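Local coordinates for protein LysR family transcriptional regulator (Vibrio vulnificus, PDB 5B7H) that probably binds DNA and regulates transcription as an OxyR-type member of the LysR family, seen here as its regulatory domain alone, at the interface of chains A and B. Residues are numbered along the deposited sequence; one frame, centred on the assembly and turned at random. Chains: chain A/B, LysR family transcriptional regulator.

The interface of chains A and B. Residues chain A 27-28, 31, 49, 51; chain B 151, 154.
B:Gln154, on helix 149-157 of one regulatory domain, lies against A:Leu31 and A:Leu49 of the other and bonds to the backbone of A:Ala27, in the two-fold interface of the deposited pair, probably a dimer contact of this LysR-type, OxyR-class regulator; the whole patch recurs with the chains exchanged. Starting at the base of that glutamine, CB rests against the CD1 methyl of A:Leu49, 3.7 Å away. CG stands anti to the carbonyl carbon (chi1 -70°) and the chain runs on extended, which carries the amide past A:Leu49 to the start of helix 27-41. There the amide carbon CD of B:Gln154 lies 3.5 Å from CB of A:Leu31, and the two leucine side chains each cross the glutamine at about a right angle. At the tip the amide's two ends part company. OE1 faces carbon, with CB of A:Leu31 at 3.4 Å and CD1 of A:Leu49 also near. B:Gln154 NE2 donates a hydrogen bond to A:Ala27 O, 3.0 Å away, clearly bent at the hydrogen (149°); the nitrogen sits 31° from the carbonyl plane of that alanine. This bond probably sets the flip of the amide, with NE2 rather than OE1 turned to the carbonyl.

One helical turn earlier, B:Thr151 wedges between strand and helix. Its CG2 methyl, anti to the carbonyl carbon, meets CB of A:Ala27 and the CB and carboxylate OE2 of A:Glu51 at van der Waals distance, while CB of the threonine packs on CB of A:Leu49. The other branch, the hydroxyl OG1 of B:Thr151, meets water 1 at 2.7 Å, which also binds the backbone O of A:Leu49, bridging strand 45-51 to the partner's helix.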
loop_
_atom_site.group_PDB
_atom_site.type_symbol
_atom_site.label_atom_id
_atom_site.label_comp_id
_atom_site.label_asym_id
_atom_site.label_seq_id
_atom_site.Cartn_x
_atom_site.Cartn_y
_atom_site.Cartn_z
ATOM N N ALA A 27 6.322 -5.134 2.077
ATOM C CA ALA A 27 6.091 -5.574 0.693
ATOM C C ALA A 27 6.264 -4.485 -0.363
ATOM O O ALA A 27 6.940 -4.759 -1.374
ATOM C CB ALA A 27 4.712 -6.232 0.572
ATOM N N PRO A 28 5.716 -3.273 -0.201
ATOM C CA PRO A 28 5.824 -2.272 -1.279
ATOM C C PRO A 28 7.249 -1.816 -1.503
ATOM O O PRO A 28 7.494 -1.170 -2.518
ATOM C CB PRO A 28 4.984 -1.096 -0.775
ATOM C CG PRO A 28 4.133 -1.647 0.320
ATOM C CD PRO A 28 4.950 -2.763 0.951
ATOM N N LEU A 31 10.305 -5.716 -1.758
ATOM C CA LEU A 31 10.085 -6.696 -2.824
ATOM C C LEU A 31 10.380 -6.150 -4.205
ATOM O O LEU A 31 10.732 -6.937 -5.091
ATOM C CB LEU A 31 8.657 -7.256 -2.766
ATOM C CG LEU A 31 8.356 -8.040 -1.483
ATOM C CD1 LEU A 31 6.891 -8.556 -1.601
ATOM C CD2 LEU A 31 9.320 -9.214 -1.264
ATOM N N LEU A 49 3.273 -13.788 -5.175
ATOM C CA LEU A 49 3.381 -12.932 -3.999
ATOM C C LEU A 49 2.033 -12.767 -3.325
ATOM O O LEU A 49 1.007 -12.582 -4.006
ATOM C CB LEU A 49 3.940 -11.528 -4.350
ATOM C CG LEU A 49 5.357 -11.554 -4.913
ATOM C CD1 LEU A 49 5.696 -10.111 -5.306
ATOM C CD2 LEU A 49 6.296 -11.983 -3.814
ATOM N N GLU A 51 0.373 -10.412 -0.040
ATOM C CA GLU A 51 0.537 -9.404 0.990
ATOM C C GLU A 51 -0.597 -9.573 1.993
ATOM O O GLU A 51 -1.782 -9.613 1.617
ATOM C CB GLU A 51 0.529 -7.999 0.365
ATOM C CG GLU A 51 0.686 -6.920 1.422
ATOM C CD GLU A 51 0.782 -5.505 0.832
ATOM O OE1 GLU A 51 0.143 -4.602 1.436
ATOM O OE2 GLU A 51 1.436 -5.307 -0.201
ATOM N N THR B 151 2.109 -5.667 -4.907
ATOM C CA THR B 151 2.620 -7.024 -5.158
ATOM C C THR B 151 2.165 -7.545 -6.519
ATOM O O THR B 151 2.890 -8.316 -7.168
ATOM C CB THR B 151 2.290 -7.995 -4.022
ATOM O OG1 THR B 151 0.869 -8.040 -3.815
ATOM C CG2 THR B 151 3.021 -7.632 -2.727
ATOM N N GLN B 154 4.713 -6.090 -8.807
ATOM C CA GLN B 154 5.979 -6.805 -8.652
ATOM C C GLN B 154 5.959 -8.147 -9.384
ATOM O O GLN B 154 6.971 -8.542 -9.966
ATOM C CB GLN B 154 6.313 -7.020 -7.178
ATOM C CG GLN B 154 6.681 -5.701 -6.466
ATOM C CD GLN B 154 6.378 -5.698 -4.977
ATOM O OE1 GLN B 154 5.805 -6.666 -4.435
ATOM N NE2 GLN B 154 6.674 -4.583 -4.337
HETATM O O HOH W 1 -0.419 -10.279 -4.411
#